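Local coordinates for esterase (PDB 3DOH), which is a thermostable esterase that probably cleaves carboxylic esters, an alpha/beta hydrolase carrying an immunoglobulin-like domain at its N-terminal end, at residues V6-I12 with A24-P30; V61-G67 with N76-V82; P310-F314 with N368-W374; V324-R328 with R342-Y346. All coordinates share one frame; numbering follows the deposited sequence.

Contact 1 of 4, residues V6-I12 with A24-P30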
# COMPACT_ATOMS: atom_id res chain seq x y z
N VAL A 6 15.88 -14.08 37.54
CA VAL A 6 15.20 -12.84 37.22
C VAL A 6 14.41 -12.32 38.43
O VAL A 6 13.52 -13.00 38.93
CB VAL A 6 14.23 -13.01 36.03
CG1 VAL A 6 13.06 -12.05 36.16
CG2 VAL A 6 14.97 -12.79 34.72
N LYS A 7 14.75 -11.12 38.88
CA LYS A 7 14.27 -10.61 40.16
C LYS A 7 12.80 -10.17 40.13
O LYS A 7 12.08 -10.36 41.12
CB LYS A 7 15.17 -9.47 40.66
CG LYS A 7 16.70 -9.77 40.53
CD LYS A 7 17.50 -9.28 41.80
CE LYS A 7 17.34 -10.22 43.03
NZ LYS A 7 18.16 -9.75 44.21
N SER A 8 12.38 -9.59 39.02
CA SER A 8 11.00 -9.12 38.86
C SER A 8 10.75 -8.71 37.44
O SER A 8 11.70 -8.45 36.67
CB SER A 8 10.71 -7.91 39.76
OG SER A 8 11.58 -6.84 39.41
N VAL A 9 9.47 -8.68 37.11
CA VAL A 9 8.94 -8.16 35.86
C VAL A 9 7.78 -7.23 36.20
O VAL A 9 6.79 -7.63 36.79
CB VAL A 9 8.56 -9.27 34.91
CG1 VAL A 9 9.54 -10.42 35.05
CG2 VAL A 9 7.21 -9.77 35.25
N THR A 10 7.97 -5.96 35.89
CA THR A 10 7.11 -4.93 36.38
C THR A 10 6.45 -4.26 35.20
O THR A 10 7.11 -3.82 34.26
CB THR A 10 7.91 -3.91 37.16
OG1 THR A 10 8.76 -4.56 38.11
CG2 THR A 10 6.98 -2.97 37.88
N LEU A 11 5.14 -4.24 35.24
CA LEU A 11 4.31 -3.56 34.27
C LEU A 11 4.32 -2.07 34.53
O LEU A 11 3.93 -1.64 35.60
CB LEU A 11 2.90 -4.08 34.44
CG LEU A 11 2.51 -5.28 33.57
CD1 LEU A 11 3.71 -6.14 33.25
CD2 LEU A 11 1.34 -6.06 34.19
N ILE A 12 4.77 -1.27 33.57
CA ILE A 12 4.70 0.17 33.73
C ILE A 12 3.44 0.70 33.02
O ILE A 12 3.26 0.48 31.79
CB ILE A 12 5.96 0.90 33.19
CG1 ILE A 12 7.25 0.15 33.56
CG2 ILE A 12 5.99 2.37 33.65
CD1 ILE A 12 7.55 0.14 35.08
N ALA A 24 5.22 0.22 29.39
CA ALA A 24 6.49 -0.48 29.41
C ALA A 24 6.48 -1.69 30.32
O ALA A 24 5.60 -1.84 31.16
CB ALA A 24 7.61 0.47 29.75
N VAL A 25 7.43 -2.58 30.10
CA VAL A 25 7.66 -3.69 30.96
C VAL A 25 9.13 -3.59 31.34
O VAL A 25 10.00 -3.47 30.47
CB VAL A 25 7.35 -5.02 30.22
CG1 VAL A 25 8.05 -6.16 30.89
CG2 VAL A 25 5.86 -5.26 30.15
N VAL A 26 9.38 -3.59 32.65
CA VAL A 26 10.75 -3.55 33.18
C VAL A 26 11.13 -4.86 33.88
O VAL A 26 10.45 -5.31 34.81
CB VAL A 26 10.94 -2.38 34.18
CG1 VAL A 26 12.25 -2.48 34.89
CG2 VAL A 26 10.85 -1.03 33.46
N ILE A 27 12.23 -5.45 33.44
CA ILE A 27 12.70 -6.71 34.02
C ILE A 27 13.93 -6.42 34.87
O ILE A 27 14.86 -5.79 34.39
CB ILE A 27 13.08 -7.74 32.93
CG1 ILE A 27 11.95 -7.87 31.87
CG2 ILE A 27 13.51 -9.07 33.60
CD1 ILE A 27 12.34 -8.40 30.51
N GLU A 28 13.91 -6.85 36.13
CA GLU A 28 15.10 -6.72 37.00
C GLU A 28 15.87 -8.03 36.95
O GLU A 28 15.42 -9.05 37.48
CB GLU A 28 14.76 -6.36 38.46
CG GLU A 28 16.02 -6.26 39.35
CD GLU A 28 15.79 -5.61 40.73
OE1 GLU A 28 14.80 -5.90 41.44
OE2 GLU A 28 16.64 -4.80 41.12
N TYR A 29 17.02 -7.98 36.28
CA TYR A 29 17.91 -9.12 36.16
C TYR A 29 18.81 -9.30 37.39
O TYR A 29 19.09 -8.32 38.10
CB TYR A 29 18.73 -8.95 34.89
CG TYR A 29 17.96 -9.40 33.66
CD1 TYR A 29 17.88 -10.76 33.32
CD2 TYR A 29 17.30 -8.48 32.84
CE1 TYR A 29 17.18 -11.18 32.20
CE2 TYR A 29 16.60 -8.89 31.71
CZ TYR A 29 16.54 -10.24 31.39
OH TYR A 29 15.84 -10.67 30.27
N PRO A 30 19.28 -10.55 37.65
CA PRO A 30 20.19 -10.78 38.81
C PRO A 30 21.55 -10.02 38.71
O PRO A 30 22.05 -9.57 39.73
CB PRO A 30 20.35 -12.32 38.85
CG PRO A 30 19.23 -12.88 38.02
CD PRO A 30 19.00 -11.83 36.95
O HOH W 1 11.14 -5.09 37.30
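Ser-8 to Ile-12 pair with Ala-24 to Glu-28 as the two arms of an antiparallel beta hairpin, strands 8-16 and 19-29, in the immunoglobulin-like domain. Backbone bonds form the ladder: Thr-10 N reaches Val-26 O at 2.8 Å, Val-26 N answers to Thr-10 O, and Ile-12 and Ala-24 exchange a second such pair. Nearer the chain start the register slips in a classic beta bulge, where Lys-7 and Ser-8 both face Glu-28. The carbonyl oxygen of Glu-28 takes Lys-7 N at 2.6 Å and Ser-8 N only weakly, while Glu-28 N bonds to Ser-8 O.

Apolar contacts fill the face that carries Val-9, Leu-11, Val-25 and Ile-27, against which Phe-43 and Val-45 of strand 43-48 also pack. Leu-11 CD1 lies alongside Val-25 CG2 at 3.9 Å, both side chains pointing the same way. Beyond the bulge, Val-6 splits its branches: CG1 meets Ile-27 CG2, and CG2 comes obliquely to Tyr-29 CE1 at 3.7 Å. The hydroxyl of that tyrosine is held by Gln-114.

The other face is mixed. Ile-12 CG1 sits beside its own backbone N (chi1 -42°), which brings it to Val-26 CG2 at 3.8 Å. Glu-28 runs its chain across Lys-7, CG to CB at 3.6 Å, although their charged ends stay apart. Between these extremes a water bridges the arms: it donates to Val-26 O and is hydrogen-bonded to Ser-8 OG at 2.8 Å and to Thr-10 OG1 at 2.6 Å.

Contact 2 of 4, residues V61-G67 with N76-V82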
# COMPACT_ATOMS: atom_id res chain seq x y z
N VAL A 61 14.24 -1.37 23.11
CA VAL A 61 14.80 -1.94 24.37
C VAL A 61 16.00 -1.14 24.88
O VAL A 61 16.83 -0.70 24.08
CB VAL A 61 15.29 -3.42 24.23
CG1 VAL A 61 15.67 -3.97 25.60
CG2 VAL A 61 14.23 -4.28 23.64
N TYR A 62 16.11 -0.97 26.20
CA TYR A 62 17.29 -0.33 26.82
C TYR A 62 17.51 -0.72 28.31
O TYR A 62 16.68 -1.37 28.94
CB TYR A 62 17.29 1.21 26.62
CG TYR A 62 16.08 1.93 27.21
CD1 TYR A 62 14.93 2.16 26.43
CD2 TYR A 62 16.07 2.35 28.52
CE1 TYR A 62 13.81 2.80 26.95
CE2 TYR A 62 14.96 2.99 29.06
CZ TYR A 62 13.84 3.21 28.28
OH TYR A 62 12.74 3.82 28.84
N ALA A 63 18.64 -0.31 28.87
CA ALA A 63 18.89 -0.61 30.27
C ALA A 63 19.19 0.62 31.09
O ALA A 63 19.77 1.56 30.58
CB ALA A 63 20.01 -1.59 30.38
N ASN A 64 18.78 0.61 32.35
CA ASN A 64 19.19 1.61 33.34
C ASN A 64 19.39 0.94 34.71
O ASN A 64 19.26 -0.30 34.83
CB ASN A 64 18.18 2.76 33.42
CG ASN A 64 16.80 2.31 33.92
OD1 ASN A 64 15.76 2.74 33.40
ND2 ASN A 64 16.78 1.47 34.94
N ASN A 65 19.70 1.74 35.73
CA ASN A 65 19.79 1.25 37.10
C ASN A 65 18.74 1.87 37.99
O ASN A 65 18.68 1.61 39.18
CB ASN A 65 21.19 1.45 37.68
CG ASN A 65 21.99 0.13 37.76
OD1 ASN A 65 21.45 -0.96 38.10
ND2 ASN A 65 23.28 0.23 37.46
N SER A 66 17.89 2.69 37.39
CA SER A 66 16.80 3.34 38.09
C SER A 66 15.60 2.39 38.28
O SER A 66 15.15 2.22 39.39
CB SER A 66 16.39 4.61 37.35
OG SER A 66 16.01 4.31 36.00
N GLY A 67 15.10 1.78 37.21
CA GLY A 67 13.91 0.92 37.29
C GLY A 67 12.68 1.53 36.65
O GLY A 67 11.61 0.91 36.61
N ASN A 76 23.92 2.99 28.84
CA ASN A 76 22.78 2.15 28.51
C ASN A 76 22.97 0.79 29.17
O ASN A 76 23.23 -0.21 28.50
CB ASN A 76 22.71 2.04 26.98
CG ASN A 76 21.48 1.31 26.46
OD1 ASN A 76 20.63 0.79 27.21
ND2 ASN A 76 21.38 1.26 25.15
N ARG A 77 22.86 0.74 30.50
CA ARG A 77 23.24 -0.46 31.22
C ARG A 77 22.65 -0.55 32.64
O ARG A 77 22.31 0.48 33.25
CB ARG A 77 24.78 -0.62 31.24
CG ARG A 77 25.50 -0.15 32.50
CD ARG A 77 27.06 -0.27 32.43
NE ARG A 77 27.68 1.01 32.08
CZ ARG A 77 28.19 1.30 30.88
NH1 ARG A 77 28.22 0.39 29.90
NH2 ARG A 77 28.70 2.52 30.67
N GLY A 78 22.51 -1.79 33.14
CA GLY A 78 22.18 -2.01 34.55
C GLY A 78 21.37 -3.26 34.78
O GLY A 78 21.18 -4.06 33.88
N LYS A 79 20.88 -3.44 36.00
CA LYS A 79 20.06 -4.60 36.28
C LYS A 79 18.64 -4.46 35.72
O LYS A 79 17.90 -5.45 35.62
CB LYS A 79 20.06 -4.94 37.79
CG LYS A 79 19.52 -3.85 38.70
CD LYS A 79 20.43 -3.60 39.89
CE LYS A 79 20.08 -4.50 41.07
NZ LYS A 79 20.05 -3.73 42.38
N TYR A 80 18.25 -3.26 35.33
CA TYR A 80 16.90 -3.11 34.79
C TYR A 80 16.90 -3.08 33.28
O TYR A 80 17.64 -2.30 32.65
CB TYR A 80 16.23 -1.87 35.34
CG TYR A 80 16.05 -1.88 36.82
CD1 TYR A 80 14.98 -2.57 37.38
CD2 TYR A 80 16.93 -1.21 37.67
CE1 TYR A 80 14.78 -2.60 38.75
CE2 TYR A 80 16.75 -1.24 39.06
CZ TYR A 80 15.66 -1.94 39.59
OH TYR A 80 15.43 -2.01 40.93
N VAL A 81 16.06 -3.92 32.69
CA VAL A 81 15.84 -3.87 31.26
C VAL A 81 14.41 -3.39 30.99
O VAL A 81 13.41 -3.96 31.48
CB VAL A 81 16.17 -5.23 30.59
CG1 VAL A 81 15.58 -5.33 29.17
CG2 VAL A 81 17.69 -5.43 30.57
N VAL A 82 14.35 -2.30 30.22
CA VAL A 82 13.13 -1.67 29.82
C VAL A 82 12.74 -2.09 28.42
O VAL A 82 13.53 -1.99 27.48
CB VAL A 82 13.25 -0.14 29.84
CG1 VAL A 82 11.99 0.54 29.18
CG2 VAL A 82 13.43 0.35 31.25
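Tyr-62 and Asn-64 pair with Val-82 and Tyr-80 where strands 53-64 and 80-85 run antiparallel as neighbours in the sheet of the immunoglobulin-like domain. Four backbone bonds make the ladder. Tyr-62 and Val-82 exchange two, of which Val-82 N to Tyr-62 O is the shorter at 2.8 Å, and Asn-64 and Tyr-80 exchange two longer ones.

Two asparagine side chains add bonds to the ladder, Asn-76 at Ala-63 within the strand and Asn-65 just past its end. Asn-76 OD1 accepts from Ala-63 N at 2.8 Å, the donor lying almost straight ahead of the side-chain carbonyl; with CG anti to the backbone N (chi1 -174°), the amide reaches over to the strand. Asn-65 OD1 receives Lys-79 N at 3.3 Å from above its carbonyl plane, and its ND2 is bonded to Glu-32. The chain turns a corner at Gly-78 and Lys-79; at Gly-78 the backbone angles and the nearby Asn-64 O suit a residue without a beta carbon.

Ring contacts carry the side-chain packing. Val-82 lies over one face of Tyr-62, its CB 3.8 Å from the ring centroid, while its CG1 comes to Tyr-62 CZ at 3.4 Å; Tyr-62 OH is tied to Leu-69 O. Tyr-80 lies under the turn after the strand, with Asn-64 O and Asn-65 CA at its edge. Replacing Tyr-80 by an alanine would remove the ring and is likely to open a gap beneath Gly-67, taking from the turn the surface it rests on. Gly-67 CA stands over the centre of that ring, 3.5 Å from the centroid and 12° off its normal.

Contact 3 of 4, residues P310-F314 with N368-W374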
# COMPACT_ATOMS: atom_id res chain seq x y z
N PRO A 310 -13.39 33.53 37.14
CA PRO A 310 -12.86 33.17 35.79
C PRO A 310 -13.19 31.73 35.39
O PRO A 310 -12.94 30.79 36.15
CB PRO A 310 -11.33 33.37 35.92
CG PRO A 310 -11.16 34.35 37.12
CD PRO A 310 -12.33 34.01 38.06
N ILE A 311 -13.76 31.55 34.20
CA ILE A 311 -14.27 30.25 33.79
C ILE A 311 -13.89 30.03 32.34
O ILE A 311 -14.14 30.87 31.51
CB ILE A 311 -15.84 30.21 33.93
CG1 ILE A 311 -16.25 30.32 35.41
CG2 ILE A 311 -16.43 28.95 33.27
CD1 ILE A 311 -17.74 30.40 35.69
N TRP A 312 -13.31 28.88 32.02
CA TRP A 312 -13.02 28.58 30.62
C TRP A 312 -13.74 27.27 30.30
O TRP A 312 -13.35 26.20 30.75
CB TRP A 312 -11.52 28.51 30.38
CG TRP A 312 -11.12 28.39 28.95
CD1 TRP A 312 -11.90 27.96 27.93
CD2 TRP A 312 -9.82 28.64 28.39
NE1 TRP A 312 -11.18 27.95 26.75
CE2 TRP A 312 -9.91 28.37 27.01
CE3 TRP A 312 -8.60 29.08 28.92
CZ2 TRP A 312 -8.82 28.52 26.14
CZ3 TRP A 312 -7.51 29.23 28.05
CH2 TRP A 312 -7.62 28.95 26.69
N VAL A 313 -14.82 27.41 29.54
CA VAL A 313 -15.66 26.30 29.13
C VAL A 313 -15.12 25.61 27.85
O VAL A 313 -14.58 26.27 26.95
CB VAL A 313 -17.06 26.83 28.86
CG1 VAL A 313 -18.06 25.70 28.57
CG2 VAL A 313 -17.54 27.65 30.04
N PHE A 314 -15.26 24.30 27.77
CA PHE A 314 -14.83 23.51 26.61
C PHE A 314 -15.99 22.53 26.30
O PHE A 314 -16.63 22.00 27.24
CB PHE A 314 -13.54 22.72 26.92
CG PHE A 314 -12.30 23.57 27.10
CD1 PHE A 314 -12.03 24.20 28.32
CD2 PHE A 314 -11.40 23.75 26.05
CE1 PHE A 314 -10.86 25.01 28.47
CE2 PHE A 314 -10.23 24.56 26.21
CZ PHE A 314 -9.96 25.18 27.41
N ASN A 368 -4.00 21.19 26.55
CA ASN A 368 -3.81 22.59 26.19
C ASN A 368 -2.98 23.39 27.23
O ASN A 368 -3.48 23.74 28.32
CB ASN A 368 -5.20 23.19 26.03
CG ASN A 368 -5.20 24.60 25.46
OD1 ASN A 368 -4.28 25.40 25.71
ND2 ASN A 368 -6.28 24.92 24.74
N GLN A 369 -1.72 23.67 26.89
CA GLN A 369 -0.79 24.36 27.81
C GLN A 369 -1.32 25.75 28.18
O GLN A 369 -1.10 26.22 29.29
CB GLN A 369 0.69 24.39 27.27
CG GLN A 369 1.61 25.39 28.05
CD GLN A 369 3.15 25.22 27.84
OE1 GLN A 369 3.60 24.85 26.75
NE2 GLN A 369 3.94 25.53 28.89
N GLU A 370 -2.03 26.39 27.26
CA GLU A 370 -2.59 27.71 27.47
C GLU A 370 -3.61 27.65 28.63
O GLU A 370 -3.59 28.46 29.56
CB GLU A 370 -3.27 28.21 26.17
CG GLU A 370 -2.87 29.61 25.68
CD GLU A 370 -4.07 30.55 25.23
OE1 GLU A 370 -4.76 30.29 24.18
OE2 GLU A 370 -4.29 31.58 25.95
N ALA A 371 -4.49 26.65 28.55
CA ALA A 371 -5.55 26.41 29.55
C ALA A 371 -4.98 26.17 30.94
O ALA A 371 -5.42 26.79 31.93
CB ALA A 371 -6.39 25.22 29.12
N ILE A 372 -4.00 25.27 31.02
CA ILE A 372 -3.26 25.02 32.26
C ILE A 372 -2.63 26.30 32.84
O ILE A 372 -2.85 26.65 34.02
CB ILE A 372 -2.22 23.93 32.03
CG1 ILE A 372 -2.94 22.59 31.88
CG2 ILE A 372 -1.18 23.92 33.12
CD1 ILE A 372 -2.18 21.63 31.05
N GLU A 373 -1.91 27.03 31.99
CA GLU A 373 -1.23 28.24 32.44
C GLU A 373 -2.24 29.24 32.93
O GLU A 373 -2.05 29.85 34.01
CB GLU A 373 -0.41 28.85 31.30
CG GLU A 373 1.00 28.25 31.15
CD GLU A 373 1.76 28.24 32.48
OE1 GLU A 373 2.02 27.12 33.00
OE2 GLU A 373 2.07 29.34 33.02
N TRP A 374 -3.33 29.40 32.15
CA TRP A 374 -4.37 30.33 32.49
C TRP A 374 -4.97 30.03 33.86
O TRP A 374 -5.29 30.94 34.62
CB TRP A 374 -5.44 30.28 31.42
CG TRP A 374 -6.69 31.06 31.80
CD1 TRP A 374 -6.93 32.39 31.58
CD2 TRP A 374 -7.88 30.55 32.47
NE1 TRP A 374 -8.19 32.73 32.04
CE2 TRP A 374 -8.79 31.62 32.59
CE3 TRP A 374 -8.28 29.29 32.93
CZ2 TRP A 374 -10.05 31.47 33.20
CZ3 TRP A 374 -9.55 29.15 33.54
CH2 TRP A 374 -10.40 30.24 33.66
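Trp-312 drives the edge of its indole into the face of Trp-374, a T-shaped stack that fixes helix 369-376 against strand 311-316 in the alpha/beta-hydrolase domain. The six-membered ring of Trp-312 and the five-membered ring of Trp-374 have centroids 5.5 Å apart and planes at 88°. Both tryptophans carry CG anti to the backbone N (chi1 -172° for Trp-312 and 170° for Trp-374), so that each indole extends from its own backbone into the gap between strand and helix. Trp-312 CB adds a CH-pi contact over the same partner, 4.0 Å from the centroid of the six-membered ring of Trp-374. Farther along that indole, CZ2 meets Pro-310 CB at 3.6 Å, so the ring also packs on the residue just before the strand.

At the far rim of Trp-312, CZ3 comes obliquely to Ala-371 CA at 3.7 Å, and CH2 has Glu-370 OE1 near the ring plane. Phe-314 CZ and Ala-371 CB lie over one face of Trp-312 and touch each other at 4.0 Å; the short alanine side chain lets the helix backbone come close to both rings. Asn-368, the N-cap, turns its ND2 toward the edge of the Phe-314 ring while its OD1 accepts from Ala-371 N at 3.1 Å.

Trp-312 NE1 is satisfied by Thr-344 on the neighbouring strand. No hydrogen bond joins the two segments themselves. The helix is therefore held to the sheet by the edge-to-face stack, CH-pi and apolar contact, with polar groups serving to cap the helix and to orient one indole.

Contact 4 of 4, residues V324-R328 with R342-Y346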
# COMPACT_ATOMS: atom_id res chain seq x y z
N VAL A 324 -24.01 20.37 22.77
CA VAL A 324 -23.05 21.46 22.99
C VAL A 324 -23.81 22.70 23.50
O VAL A 324 -23.24 23.59 24.18
CB VAL A 324 -22.25 21.77 21.69
CG1 VAL A 324 -23.19 22.18 20.53
CG2 VAL A 324 -21.18 22.83 21.90
N GLU A 325 -25.12 22.74 23.19
CA GLU A 325 -25.97 23.86 23.62
C GLU A 325 -25.91 24.04 25.15
O GLU A 325 -26.02 25.14 25.66
CB GLU A 325 -27.40 23.66 23.11
CG GLU A 325 -28.44 24.56 23.74
CD GLU A 325 -28.54 25.94 23.05
OE1 GLU A 325 -27.49 26.52 22.62
OE2 GLU A 325 -29.71 26.42 22.93
N ASN A 326 -25.71 22.94 25.87
CA ASN A 326 -25.49 22.98 27.28
C ASN A 326 -24.37 23.94 27.73
O ASN A 326 -24.52 24.63 28.73
CB ASN A 326 -25.19 21.57 27.74
CG ASN A 326 -26.43 20.81 28.12
OD1 ASN A 326 -26.83 20.85 29.28
ND2 ASN A 326 -27.04 20.11 27.19
N SER A 327 -23.25 23.98 27.01
CA SER A 327 -22.19 24.96 27.32
C SER A 327 -22.52 26.33 26.75
O SER A 327 -22.38 27.34 27.45
CB SER A 327 -20.84 24.52 26.76
OG SER A 327 -20.31 23.52 27.58
N ARG A 328 -22.96 26.36 25.50
CA ARG A 328 -23.34 27.63 24.85
C ARG A 328 -24.28 28.48 25.66
O ARG A 328 -24.09 29.71 25.73
CB ARG A 328 -23.95 27.44 23.46
CG ARG A 328 -22.98 27.00 22.46
CD ARG A 328 -23.70 26.52 21.32
NE ARG A 328 -22.83 25.97 20.31
CZ ARG A 328 -23.24 25.62 19.10
NH1 ARG A 328 -24.51 25.81 18.75
NH2 ARG A 328 -22.39 25.08 18.24
N ARG A 342 -14.11 32.43 29.18
CA ARG A 342 -13.62 31.96 27.87
C ARG A 342 -14.33 30.68 27.42
O ARG A 342 -14.91 29.93 28.22
CB ARG A 342 -12.13 31.67 27.89
CG ARG A 342 -11.23 32.82 28.25
CD ARG A 342 -9.79 32.36 28.27
NE ARG A 342 -8.95 33.52 28.46
CZ ARG A 342 -7.66 33.60 28.10
NH1 ARG A 342 -7.02 32.57 27.54
NH2 ARG A 342 -7.01 34.75 28.34
N TYR A 343 -14.24 30.44 26.11
CA TYR A 343 -14.97 29.37 25.46
C TYR A 343 -14.29 29.00 24.17
O TYR A 343 -14.22 29.81 23.23
CB TYR A 343 -16.42 29.78 25.16
CG TYR A 343 -17.26 28.66 24.65
CD1 TYR A 343 -17.32 27.42 25.32
CD2 TYR A 343 -18.01 28.82 23.51
CE1 TYR A 343 -18.10 26.38 24.83
CE2 TYR A 343 -18.80 27.81 23.01
CZ TYR A 343 -18.86 26.59 23.65
OH TYR A 343 -19.68 25.58 23.10
N THR A 344 -13.80 27.76 24.17
CA THR A 344 -13.28 27.07 23.03
C THR A 344 -14.30 25.97 22.74
O THR A 344 -14.53 25.12 23.59
CB THR A 344 -11.96 26.42 23.44
OG1 THR A 344 -11.09 27.44 23.93
CG2 THR A 344 -11.31 25.72 22.26
N GLU A 345 -14.92 26.00 21.55
CA GLU A 345 -15.83 24.94 21.12
C GLU A 345 -15.25 24.25 19.91
O GLU A 345 -15.25 24.82 18.80
CB GLU A 345 -17.19 25.48 20.76
CG GLU A 345 -18.20 24.43 20.35
CD GLU A 345 -19.51 25.03 19.84
OE1 GLU A 345 -20.15 25.84 20.56
OE2 GLU A 345 -19.91 24.72 18.69
N TYR A 346 -14.77 23.04 20.12
CA TYR A 346 -14.24 22.19 19.07
C TYR A 346 -15.23 21.94 17.91
O TYR A 346 -16.30 21.35 18.11
CB TYR A 346 -13.77 20.84 19.67
CG TYR A 346 -12.71 20.99 20.75
CD1 TYR A 346 -11.42 21.39 20.43
CD2 TYR A 346 -13.01 20.72 22.09
CE1 TYR A 346 -10.43 21.56 21.40
CE2 TYR A 346 -12.03 20.86 23.09
CZ TYR A 346 -10.73 21.28 22.72
OH TYR A 346 -9.74 21.45 23.65
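The beta-alpha-beta unit of strand 311-316, helix 325-336 and strand 341-346, part of the alpha/beta-hydrolase sheet, is clasped here where Arg-328 and Val-324 at the helix start meet Glu-345 and Tyr-343 on the strand. Arg-328 grips the carboxylate side-on: NE bonds to Glu-345 OE1 at 2.7 Å and NH2 to OE2 at 2.5 Å, both on the syn side. The two planes lie only 18° apart, and each oxygen sits at the edge of the guanidinium. An extended chain from CG to NE carries the arginine head to the strand. OE1 has a second donor, Tyr-343 OH at 2.6 Å, which approaches from the anti side.

Carbon contacts accompany the salt bridge. Val-324 CG2 touches both Tyr-343 OH and Glu-345 CD, the latter at 3.4 Å, and Ser-327 CB rests obliquely against Tyr-343 CE1 at 3.8 Å. Arg-207 of a neighbouring subunit bonds to Glu-345 O, and Pro-206 of that subunit packs on Arg-328.

A glutamine in place of Glu-345 would probably deprive Arg-328 of the charge it pairs with here and cost at least one of the three bonds, since an amide NH2 cannot accept. With three donor atoms around it, two of them on a cationic guanidinium, the buried carboxylate is likely to stay ionised and to lock helix and strand together.

In the fold
Contacts 1 and 2 lie in the immunoglobulin-like domain and share one sheet: strands 19-29 and 80-85 are neighbours, so Val-26 packs on Val-82 and Ile-27 N probably bonds to Val-81 O. Both are partly buried backbone ladders, with some polar side chains, such as Ser-8, Thr-10 and Glu-28, partly exposed. Contacts 3 and 4 are buried and belong to the hydrolase domain, their centres about 13 Å apart, joined through strands 311-316 and 341-346, where Ile-311 O meets Arg-342 N. Here helices dock on a sheet by side chains instead: aromatic packing in contact 3, a salt bridge in contact 4. The centres of contacts 2 and 4 stand about 46 Å apart.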